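Local coordinates for protein Protease/Reverse transcriptase/ribonuclease H (Eastern chimpanzee simian foamy virus, PDB 7KSF) that joins protease, reverse transcriptase and ribonuclease H regions in one polyprotein chain and probably copies foamy virus RNA into DNA, at residues Val128-Leu133 and Gln325-Phe330; Asn139-Arg144 and Asp179-Gln184; Ala232-Thr237 and Gln306-Asp311; Leu247-Gly252 and Tyr338-Lys343. The protein carries 1 engineered substitution. All blocks are in the same frame, centred on the assembly; numbering follows the deposited sequence.

Contact 1 (Val128-Leu133 and Gln325-Phe330); sequences VKYDNL and QLEKVF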
# COMPACT_ATOMS: atom_id res chain seq x y z
N VAL A 128 -20.30 -5.66 -13.99
CA VAL A 128 -20.70 -6.56 -15.07
C VAL A 128 -20.56 -5.89 -16.43
O VAL A 128 -20.07 -6.50 -17.38
CB VAL A 128 -22.14 -7.05 -14.83
CG1 VAL A 128 -22.51 -8.10 -15.87
CG2 VAL A 128 -22.28 -7.61 -13.42
N LYS A 129 -21.00 -4.64 -16.55
CA LYS A 129 -20.91 -3.94 -17.83
C LYS A 129 -19.47 -3.81 -18.30
O LYS A 129 -19.18 -3.92 -19.50
CB LYS A 129 -21.57 -2.56 -17.73
CG LYS A 129 -21.56 -1.78 -19.03
CD LYS A 129 -22.20 -0.40 -18.89
CE LYS A 129 -22.18 0.35 -20.22
NZ LYS A 129 -22.79 1.71 -20.13
N TYR A 130 -18.54 -3.58 -17.37
CA TYR A 130 -17.13 -3.53 -17.71
C TYR A 130 -16.40 -4.72 -17.10
O TYR A 130 -15.38 -4.55 -16.42
CB TYR A 130 -16.53 -2.20 -17.26
CG TYR A 130 -17.26 -1.01 -17.83
CD1 TYR A 130 -18.19 -0.31 -17.07
CD2 TYR A 130 -17.05 -0.60 -19.13
CE1 TYR A 130 -18.87 0.77 -17.59
CE2 TYR A 130 -17.72 0.49 -19.66
CZ TYR A 130 -18.63 1.16 -18.88
OH TYR A 130 -19.30 2.24 -19.41
N ASP A 131 -16.92 -5.92 -17.34
CA ASP A 131 -16.27 -7.12 -16.83
C ASP A 131 -14.94 -7.37 -17.53
O ASP A 131 -13.99 -7.85 -16.91
CB ASP A 131 -17.19 -8.33 -16.98
CG ASP A 131 -16.64 -9.57 -16.31
OD1 ASP A 131 -16.27 -9.51 -15.12
OD2 ASP A 131 -16.56 -10.62 -16.98
N ASN A 132 -14.87 -7.06 -18.83
CA ASN A 132 -13.63 -7.24 -19.59
C ASN A 132 -12.53 -6.29 -19.14
O ASN A 132 -11.38 -6.48 -19.54
CB ASN A 132 -13.91 -7.05 -21.08
CG ASN A 132 -15.08 -7.87 -21.56
OD1 ASN A 132 -15.41 -8.90 -20.98
ND2 ASN A 132 -15.72 -7.42 -22.63
N LEU A 133 -12.86 -5.27 -18.35
CA LEU A 133 -11.84 -4.35 -17.86
C LEU A 133 -11.06 -4.93 -16.69
O LEU A 133 -9.84 -4.74 -16.60
CB LEU A 133 -12.50 -3.03 -17.45
CG LEU A 133 -11.55 -1.94 -16.95
CD1 LEU A 133 -10.58 -1.56 -18.04
CD2 LEU A 133 -12.33 -0.74 -16.46
N GLN A 325 -18.26 9.93 -13.53
CA GLN A 325 -16.90 10.03 -14.04
C GLN A 325 -16.20 8.68 -14.01
O GLN A 325 -15.43 8.36 -14.92
CB GLN A 325 -16.12 11.07 -13.22
CG GLN A 325 -16.77 12.44 -13.15
CD GLN A 325 -16.55 13.27 -14.41
OE1 GLN A 325 -16.17 12.76 -15.46
NE2 GLN A 325 -16.80 14.57 -14.30
N LEU A 326 -16.48 7.88 -12.98
CA LEU A 326 -15.86 6.56 -12.86
C LEU A 326 -16.20 5.68 -14.06
O LEU A 326 -15.34 4.94 -14.56
CB LEU A 326 -16.31 5.89 -11.56
CG LEU A 326 -15.63 4.57 -11.20
CD1 LEU A 326 -14.14 4.78 -11.01
CD2 LEU A 326 -16.26 3.98 -9.96
N GLU A 327 -17.45 5.72 -14.52
CA GLU A 327 -17.81 4.98 -15.73
C GLU A 327 -17.05 5.52 -16.93
O GLU A 327 -16.64 4.75 -17.81
CB GLU A 327 -19.32 5.05 -15.95
CG GLU A 327 -19.85 4.02 -16.93
CD GLU A 327 -21.34 4.19 -17.20
OE1 GLU A 327 -21.81 5.35 -17.16
OE2 GLU A 327 -22.02 3.18 -17.46
N LYS A 328 -16.86 6.84 -17.00
CA LYS A 328 -16.08 7.42 -18.08
C LYS A 328 -14.63 6.96 -18.02
O LYS A 328 -13.99 6.75 -19.06
CB LYS A 328 -16.16 8.95 -18.03
CG LYS A 328 -17.55 9.51 -18.24
CD LYS A 328 -17.56 11.02 -18.08
CE LYS A 328 -16.63 11.68 -19.08
NZ LYS A 328 -16.54 13.15 -18.84
N VAL A 329 -14.10 6.80 -16.81
CA VAL A 329 -12.75 6.25 -16.65
C VAL A 329 -12.69 4.82 -17.18
O VAL A 329 -11.74 4.44 -17.87
CB VAL A 329 -12.33 6.33 -15.17
CG1 VAL A 329 -11.00 5.60 -14.96
CG2 VAL A 329 -12.22 7.77 -14.72
N PHE A 330 -13.70 4.01 -16.86
CA PHE A 330 -13.67 2.60 -17.24
C PHE A 330 -13.70 2.44 -18.75
O PHE A 330 -12.99 1.60 -19.31
CB PHE A 330 -14.83 1.85 -16.60
CG PHE A 330 -14.71 1.72 -15.11
CD1 PHE A 330 -13.48 1.82 -14.49
CD2 PHE A 330 -15.83 1.49 -14.33
CE1 PHE A 330 -13.36 1.70 -13.12
CE2 PHE A 330 -15.72 1.37 -12.97
CZ PHE A 330 -14.49 1.47 -12.36
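Phe-330 lays its CB over the centre of one face of the Tyr-130 ring, 4.0 Å from the ring centroid and 12° off the ring normal, a CH-pi contact. CG of Lys-129 lies toward the rim of the opposite face, which places the tyrosine ring between a lysine methylene and the phenylalanine. The two aromatic rings are inclined to each other at 57°, with Tyr-130 CD1 and Phe-330 CD2 4.0 Å apart. Leu-133 comes in across the phenylalanine at about a right angle, its CD2 touching Phe-330 CD1 at 3.4 Å and CB at 3.6 Å. Trp-134 adds an edge-to-face contact to the same ring. The join fastens the exit of helix 117-129, where Tyr-130 first departs from helical geometry, to helix 319-336, a helix that packs on the antiparallel palm sheet of the reverse transcriptase through Val-329 on Leu-314. Nearer the outside, Glu-327 takes over: its CG is 3.5 Å from Tyr-130 CE1, and its carboxylate plane stands nearly perpendicular to the tyrosine ring. The hydroxyl of Tyr-130 is hydrogen-bonded to Gln-331 NE2. Lys-129, with CG anti to the backbone N (chi1 -179°) and the chain extended beyond it, crosses Glu-327 and closes a salt bridge, NZ to OE2 3.1 Å, arriving from above the carboxylate plane.

Contact 2 (Asn139-Arg144 and Asp179-Gln184); sequences NQVGHR and DDLLKQ
Gln-184 clasps the backbone of Asn-139 and Val-141 with both ends of its side-chain amide, a two-point amide-to-backbone pairing that ties an extended loop to helix 171-184, probably the first helix of the reverse transcriptase fingers. Two hydrogen bonds make the clasp. Gln-184 NE2 donates to Asn-139 O at 2.8 Å, with the acceptor close to the plane of the glutamine amide. Val-141 N returns a bond to Gln-184 OE1 at 3.0 Å, nearly straight at 166° and lying in the carbonyl plane on a lone pair. Together they fix the rotation of the amide, and a weak third bond from Gln-184 NE2 to Asp-180 O, one turn back in the helix, adds to this. The glutamine chain is extended (chi2 177°), which carries its CD outward from the helix toward the loop. A further polar link leads away from the loop, since Asp-180 OD1 is hydrogen-bonded to Thr-97.

Van der Waals contacts flank the clasp. Val-141 CG2, set between its backbone N and carbonyl carbon, rests 3.8 Å from Gln-184 CD, and Val-141 CG1 lies 4.4 Å from Leu-181 CD2, while Val-141 also packs on Trp-254 and Val-186. The CB atoms of Asn-139 and Asp-180 meet at 4.1 Å. Leu-181, which also leans on Leu-187 of the following strand, brings its CD2 to 4.0 Å from Asn-139 O.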
# COMPACT_ATOMS: atom_id res chain seq x y z
N ASN A 139 -1.43 -12.88 -14.19
CA ASN A 139 -0.46 -12.50 -15.22
C ASN A 139 -1.14 -12.08 -16.53
O ASN A 139 -0.49 -12.04 -17.58
CB ASN A 139 0.55 -13.62 -15.48
CG ASN A 139 1.09 -14.21 -14.19
OD1 ASN A 139 1.08 -15.42 -14.00
ND2 ASN A 139 1.55 -13.35 -13.30
N GLN A 140 -2.43 -11.79 -16.47
CA GLN A 140 -3.15 -11.31 -17.64
C GLN A 140 -2.77 -9.87 -17.95
O GLN A 140 -2.75 -9.02 -17.06
CB GLN A 140 -4.66 -11.42 -17.41
CG GLN A 140 -5.50 -10.52 -18.28
CD GLN A 140 -6.96 -10.56 -17.90
OE1 GLN A 140 -7.35 -11.24 -16.96
NE2 GLN A 140 -7.78 -9.82 -18.64
N VAL A 141 -2.46 -9.60 -19.22
CA VAL A 141 -2.11 -8.27 -19.68
C VAL A 141 -2.98 -7.90 -20.87
O VAL A 141 -3.56 -8.77 -21.54
CB VAL A 141 -0.61 -8.15 -20.06
CG1 VAL A 141 0.27 -8.58 -18.91
CG2 VAL A 141 -0.32 -8.97 -21.31
N GLY A 142 -3.07 -6.60 -21.14
CA GLY A 142 -3.87 -6.09 -22.23
C GLY A 142 -3.01 -5.54 -23.35
O GLY A 142 -1.86 -5.15 -23.13
N HIS A 143 -3.56 -5.52 -24.56
CA HIS A 143 -2.89 -4.95 -25.71
C HIS A 143 -3.31 -3.50 -25.90
O HIS A 143 -4.49 -3.16 -25.76
CB HIS A 143 -3.20 -5.75 -26.98
CG HIS A 143 -2.53 -5.21 -28.21
ND1 HIS A 143 -1.16 -5.19 -28.37
CD2 HIS A 143 -3.05 -4.68 -29.34
CE1 HIS A 143 -0.86 -4.66 -29.54
NE2 HIS A 143 -1.99 -4.34 -30.15
N ARG A 144 -2.33 -2.65 -26.20
CA ARG A 144 -2.55 -1.22 -26.37
C ARG A 144 -2.29 -0.86 -27.83
O ARG A 144 -1.14 -0.90 -28.29
CB ARG A 144 -1.63 -0.43 -25.44
CG ARG A 144 -1.84 1.06 -25.49
CD ARG A 144 -3.18 1.45 -24.91
NE ARG A 144 -3.34 2.90 -24.88
CZ ARG A 144 -3.73 3.62 -25.93
NH1 ARG A 144 -4.00 3.03 -27.08
NH2 ARG A 144 -3.85 4.94 -25.82
N ASP A 179 5.28 -18.96 -18.95
CA ASP A 179 4.37 -19.59 -19.90
C ASP A 179 3.25 -18.65 -20.31
O ASP A 179 2.93 -18.53 -21.50
CB ASP A 179 3.80 -20.88 -19.30
CG ASP A 179 4.82 -22.00 -19.24
OD1 ASP A 179 5.93 -21.82 -19.78
OD2 ASP A 179 4.50 -23.06 -18.66
N ASP A 180 2.64 -17.96 -19.34
CA ASP A 180 1.52 -17.09 -19.66
C ASP A 180 1.94 -15.93 -20.57
O ASP A 180 1.25 -15.62 -21.54
CB ASP A 180 0.89 -16.56 -18.36
CG ASP A 180 0.19 -17.65 -17.57
OD1 ASP A 180 -0.44 -18.52 -18.19
OD2 ASP A 180 0.27 -17.64 -16.33
N LEU A 181 3.07 -15.30 -20.26
CA LEU A 181 3.54 -14.19 -21.10
C LEU A 181 3.95 -14.68 -22.48
O LEU A 181 3.67 -14.01 -23.48
CB LEU A 181 4.71 -13.48 -20.42
CG LEU A 181 4.35 -12.88 -19.06
CD1 LEU A 181 5.56 -12.19 -18.46
CD2 LEU A 181 3.19 -11.91 -19.19
N LEU A 182 4.61 -15.83 -22.55
CA LEU A 182 4.88 -16.44 -23.85
C LEU A 182 3.57 -16.73 -24.58
O LEU A 182 3.47 -16.54 -25.79
CB LEU A 182 5.69 -17.73 -23.69
CG LEU A 182 7.17 -17.62 -23.36
CD1 LEU A 182 7.68 -18.98 -22.94
CD2 LEU A 182 7.96 -17.10 -24.56
N LYS A 183 2.57 -17.20 -23.84
CA LYS A 183 1.28 -17.51 -24.45
C LYS A 183 0.61 -16.26 -24.98
O LYS A 183 0.01 -16.27 -26.06
CB LYS A 183 0.38 -18.22 -23.44
CG LYS A 183 -0.72 -19.07 -24.07
CD LYS A 183 -1.43 -19.91 -23.01
CE LYS A 183 -2.16 -21.09 -23.64
NZ LYS A 183 -2.97 -21.85 -22.65
N GLN A 184 0.72 -15.15 -24.24
CA GLN A 184 0.21 -13.86 -24.69
C GLN A 184 1.15 -13.16 -25.65
O GLN A 184 0.80 -12.09 -26.16
CB GLN A 184 -0.06 -12.96 -23.49
CG GLN A 184 -1.03 -13.54 -22.50
CD GLN A 184 -1.21 -12.67 -21.29
OE1 GLN A 184 -2.02 -11.74 -21.29
NE2 GLN A 184 -0.44 -12.95 -20.24

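Contact 3 (Ala232-Thr237 and Gln306-Asp311); sequences AGILAT and QVYVDD
Ile-234 and Gln-306 bring their CA atoms to 6.8 Å where helix 232-237 runs nearly antiparallel to strand 306-308, the two axes approaching to 9.3 Å at 158°. Their side chains then slide past each other in opposite directions. Ile-234 CG2 rests on Gln-306 CB at 4.0 Å, beside the glutamine OE1, while the other branch of the isoleucine reaches farther along the strand. There Ile-234 CD1, extended by chi2 of -176°, lies 3.6 Å from Val-307 O and meets the Tyr-308 ring at its edge, in plane, 4.0 Å from Tyr-308 CD1. Val-307 turns from the helix and packs instead on Val-295 and Leu-299 of helix 287-299.

Tyr-308 opens the sequence Tyr-Val-Asp-Asp, the YXDD signature of reverse transcriptase palms, here YVDD. As in relatives, these four residues form a tight hairpin, a type II' beta turn from Tyr-308 to Asp-311, whose ends are also paired by Tyr-308 N to Asp-311 O at 3.2 Å. Val-309, at the second position of the turn, has the positive phi this turn type requires. In related enzymes the two aspartates hold the metal ions of polymerisation. The far end of Tyr-308 is engaged too, its OH hydrogen-bonded to Thr-547.

At the end of the contact nearest Thr-237, Gln-306 bends at chi2 (-60°), and its NE2 comes 3.5 Å from Thr-237 OG1, the two side chains crossing at about a right angle. The threonine hydroxyl itself donates to Ile-234 O at 3.1 Å, folding back onto the helix backbone.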
# COMPACT_ATOMS: atom_id res chain seq x y z
N ALA A 232 6.36 14.61 -5.64
CA ALA A 232 6.05 15.87 -4.97
C ALA A 232 5.08 16.72 -5.80
O ALA A 232 4.07 17.20 -5.28
CB ALA A 232 7.34 16.65 -4.69
N GLY A 233 5.37 16.90 -7.09
CA GLY A 233 4.53 17.75 -7.91
C GLY A 233 3.11 17.26 -8.03
O GLY A 233 2.18 18.06 -8.15
N ILE A 234 2.91 15.94 -8.01
CA ILE A 234 1.56 15.38 -8.07
C ILE A 234 0.81 15.65 -6.77
O ILE A 234 -0.33 16.13 -6.78
CB ILE A 234 1.61 13.88 -8.39
CG1 ILE A 234 1.98 13.65 -9.85
CG2 ILE A 234 0.27 13.21 -8.06
CD1 ILE A 234 1.97 12.19 -10.26
N LEU A 235 1.45 15.36 -5.63
CA LEU A 235 0.77 15.50 -4.35
C LEU A 235 0.37 16.94 -4.04
O LEU A 235 -0.49 17.15 -3.18
CB LEU A 235 1.67 14.96 -3.23
CG LEU A 235 1.95 13.46 -3.25
CD1 LEU A 235 2.94 13.10 -2.16
CD2 LEU A 235 0.68 12.66 -3.10
N ALA A 236 0.97 17.92 -4.71
CA ALA A 236 0.63 19.31 -4.46
C ALA A 236 -0.67 19.71 -5.16
O ALA A 236 -1.47 20.46 -4.59
CB ALA A 236 1.77 20.22 -4.91
N THR A 237 -0.90 19.20 -6.36
CA THR A 237 -2.06 19.57 -7.17
C THR A 237 -3.30 18.73 -6.88
O THR A 237 -4.32 18.94 -7.53
CB THR A 237 -1.72 19.47 -8.66
OG1 THR A 237 -1.22 18.16 -8.94
CG2 THR A 237 -0.67 20.49 -9.04
N GLN A 306 -5.16 12.00 -11.05
CA GLN A 306 -3.73 12.02 -10.77
C GLN A 306 -3.23 10.60 -10.97
O GLN A 306 -3.76 9.67 -10.37
CB GLN A 306 -3.47 12.48 -9.34
CG GLN A 306 -3.99 13.88 -9.04
CD GLN A 306 -3.37 14.93 -9.94
OE1 GLN A 306 -2.42 14.66 -10.67
NE2 GLN A 306 -3.91 16.15 -9.88
N VAL A 307 -2.21 10.42 -11.80
CA VAL A 307 -1.70 9.08 -12.03
C VAL A 307 -0.20 8.94 -11.79
O VAL A 307 0.60 9.65 -12.39
CB VAL A 307 -2.01 8.61 -13.47
CG1 VAL A 307 -1.45 7.22 -13.70
CG2 VAL A 307 -3.51 8.63 -13.72
N TYR A 308 0.16 8.00 -10.93
CA TYR A 308 1.56 7.72 -10.65
C TYR A 308 1.73 6.23 -10.88
O TYR A 308 1.08 5.42 -10.23
CB TYR A 308 1.92 8.10 -9.21
CG TYR A 308 3.39 8.02 -8.91
CD1 TYR A 308 4.24 9.08 -9.23
CD2 TYR A 308 3.95 6.89 -8.32
CE1 TYR A 308 5.60 9.01 -8.96
CE2 TYR A 308 5.30 6.82 -8.05
CZ TYR A 308 6.12 7.88 -8.37
OH TYR A 308 7.46 7.81 -8.10
N VAL A 309 2.61 5.87 -11.81
CA VAL A 309 2.85 4.47 -12.11
C VAL A 309 1.54 3.74 -12.46
O VAL A 309 0.77 4.21 -13.29
CB VAL A 309 3.61 3.78 -10.96
CG1 VAL A 309 3.98 2.35 -11.36
CG2 VAL A 309 4.85 4.57 -10.60
N ASP A 310 1.30 2.60 -11.81
CA ASP A 310 0.07 1.84 -11.98
C ASP A 310 -1.18 2.50 -11.37
O ASP A 310 -2.26 2.45 -11.96
CB ASP A 310 0.24 0.43 -11.40
CG ASP A 310 0.58 0.45 -9.92
OD1 ASP A 310 0.66 1.55 -9.34
OD2 ASP A 310 0.77 -0.64 -9.34
N ASP A 311 -1.01 3.10 -10.20
CA ASP A 311 -2.11 3.74 -9.47
C ASP A 311 -2.78 4.95 -10.14
O ASP A 311 -2.12 5.77 -10.78
CB ASP A 311 -1.65 4.12 -8.06
CG ASP A 311 -1.16 2.93 -7.27
OD1 ASP A 311 -1.32 1.79 -7.74
OD2 ASP A 311 -0.62 3.14 -6.16

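Contact 4 (Leu247-Gly252 and Tyr338-Lys343); sequences LDLANG and YVVSLK
Val-340 touches both Leu-247 and Leu-249, one methyl for each: CG1 lies 3.9 Å from Leu-247 CD2, and CG2 lies 4.2 Å from Leu-249 CD2. The CB bonds of Leu-249 and Val-340 diverge across the paired strands, and the tip of the leucine comes back toward the valine to make its touch. The CG1 of Val-340 is anti to the backbone N (chi1 -179°) and comes beside Asp-248 O as well. Helix 319-336 adds to the apolar surroundings, with Phe-330 against Leu-247 and Leu-333 against Val-340.

Farther along, two bumps meet: Ala-250 CB sits against Val-339 CG1 at 4.0 Å and against the carbonyl oxygen of the same valine. The neighbouring Tyr-338 has its OH hydrogen-bonded to Asp-294.

The backbones run antiparallel, Leu-249 and Val-340 forming a non-hydrogen-bonded pair with CA atoms 4.6 Å apart. To one side of this pair, Ser-341 N donates to Asp-248 O at 2.8 Å. To the other, Ala-250 N reaches Val-339 O at 3.1 Å in a more bent bond, 140° at the hydrogen. Asp-248 comes close to Asp-310 of the YVDD turn, an arrangement characteristic of the reverse transcriptase palm, in which aspartates from these two places probably make up the polymerase site.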
# COMPACT_ATOMS: atom_id res chain seq x y z
N LEU A 247 -7.40 2.92 -8.44
CA LEU A 247 -7.47 1.74 -9.30
C LEU A 247 -6.06 1.30 -9.65
O LEU A 247 -5.32 2.04 -10.29
CB LEU A 247 -8.26 2.03 -10.58
CG LEU A 247 -9.74 2.31 -10.41
CD1 LEU A 247 -10.33 2.70 -11.74
CD2 LEU A 247 -10.44 1.08 -9.85
N ASP A 248 -5.71 0.08 -9.25
CA ASP A 248 -4.39 -0.46 -9.53
C ASP A 248 -4.41 -1.15 -10.89
O ASP A 248 -5.26 -2.00 -11.15
CB ASP A 248 -3.96 -1.45 -8.44
CG ASP A 248 -2.62 -2.08 -8.73
OD1 ASP A 248 -1.79 -1.45 -9.42
OD2 ASP A 248 -2.39 -3.22 -8.25
N LEU A 249 -3.47 -0.77 -11.76
CA LEU A 249 -3.36 -1.41 -13.06
C LEU A 249 -2.52 -2.68 -12.97
O LEU A 249 -1.78 -2.89 -12.01
CB LEU A 249 -2.76 -0.44 -14.08
CG LEU A 249 -3.56 0.86 -14.29
CD1 LEU A 249 -2.91 1.75 -15.34
CD2 LEU A 249 -5.00 0.55 -14.66
N ALA A 250 -2.66 -3.53 -13.98
CA ALA A 250 -2.02 -4.85 -13.97
C ALA A 250 -0.71 -4.79 -14.76
O ALA A 250 -0.57 -5.35 -15.85
CB ALA A 250 -2.96 -5.90 -14.54
N ASN A 251 0.27 -4.11 -14.17
CA ASN A 251 1.57 -3.86 -14.79
C ASN A 251 1.53 -3.24 -16.19
O ASN A 251 1.93 -3.83 -17.19
CB ASN A 251 2.41 -5.15 -14.81
CG ASN A 251 3.11 -5.41 -13.49
OD1 ASN A 251 2.69 -4.92 -12.44
ND2 ASN A 251 4.18 -6.19 -13.53
N GLY A 252 1.03 -2.00 -16.22
CA GLY A 252 0.63 -1.38 -17.47
C GLY A 252 1.74 -1.33 -18.50
O GLY A 252 1.49 -1.41 -19.71
N TYR A 338 -6.40 -1.35 -21.37
CA TYR A 338 -5.80 -1.50 -20.06
C TYR A 338 -6.62 -2.46 -19.21
O TYR A 338 -7.79 -2.75 -19.49
CB TYR A 338 -5.68 -0.15 -19.36
CG TYR A 338 -4.60 0.74 -19.94
CD1 TYR A 338 -3.26 0.49 -19.69
CD2 TYR A 338 -4.92 1.83 -20.74
CE1 TYR A 338 -2.27 1.30 -20.21
CE2 TYR A 338 -3.94 2.64 -21.28
CZ TYR A 338 -2.61 2.37 -21.01
OH TYR A 338 -1.63 3.18 -21.53
N VAL A 339 -5.99 -2.98 -18.16
CA VAL A 339 -6.57 -4.01 -17.31
C VAL A 339 -6.43 -3.55 -15.86
O VAL A 339 -5.34 -3.19 -15.42
CB VAL A 339 -5.88 -5.37 -17.51
CG1 VAL A 339 -6.37 -6.36 -16.49
CG2 VAL A 339 -6.14 -5.89 -18.92
N VAL A 340 -7.55 -3.56 -15.13
CA VAL A 340 -7.61 -3.11 -13.75
C VAL A 340 -7.61 -4.32 -12.83
O VAL A 340 -8.32 -5.30 -13.07
CB VAL A 340 -8.86 -2.24 -13.50
CG1 VAL A 340 -8.90 -1.74 -12.06
CG2 VAL A 340 -8.90 -1.07 -14.47
N SER A 341 -6.81 -4.25 -11.76
CA SER A 341 -6.75 -5.29 -10.75
C SER A 341 -7.60 -4.86 -9.56
O SER A 341 -7.28 -3.88 -8.88
CB SER A 341 -5.31 -5.55 -10.31
OG SER A 341 -5.27 -6.41 -9.18
N LEU A 342 -8.70 -5.58 -9.32
CA LEU A 342 -9.54 -5.29 -8.17
C LEU A 342 -9.00 -5.89 -6.88
O LEU A 342 -9.66 -5.79 -5.84
CB LEU A 342 -10.96 -5.80 -8.43
CG LEU A 342 -11.62 -5.17 -9.66
CD1 LEU A 342 -12.97 -5.79 -9.93
CD2 LEU A 342 -11.74 -3.67 -9.48
N LYS A 343 -7.82 -6.51 -6.92
CA LYS A 343 -7.21 -7.05 -5.71
C LYS A 343 -6.81 -5.93 -4.77
O LYS A 343 -7.04 -6.01 -3.55
CB LYS A 343 -6.01 -7.91 -6.08
CG LYS A 343 -5.24 -8.45 -4.89
CD LYS A 343 -4.04 -9.27 -5.34
CE LYS A 343 -3.35 -9.94 -4.16
NZ LYS A 343 -4.28 -10.83 -3.41

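Overall arrangement
Contact 4 is the hub: its centre lies 12 Å from that of contact 1, 13 Å from contact 2 and 16 Å from contact 3, and it touches all three. Val-340 N probably donates to Leu-133 O, 3.0 Å away, which lets residues 128-133 border the short strand 340-341. Residues 139-144 continue alongside, Gly-142 N lying 3.9 Å from Val-339 CG2. Through these touches both segments lie against the palm, while contact 2 ties residues 139-144 to helix 171-184. Contacts 3 and 4 meet at the probable polymerase site, where Asp-310 OD2 and Asp-248 OD1 are 2.7 Å apart. The calcium ion at Gly-596 and Glu-642 belongs to the separate ribonuclease H region.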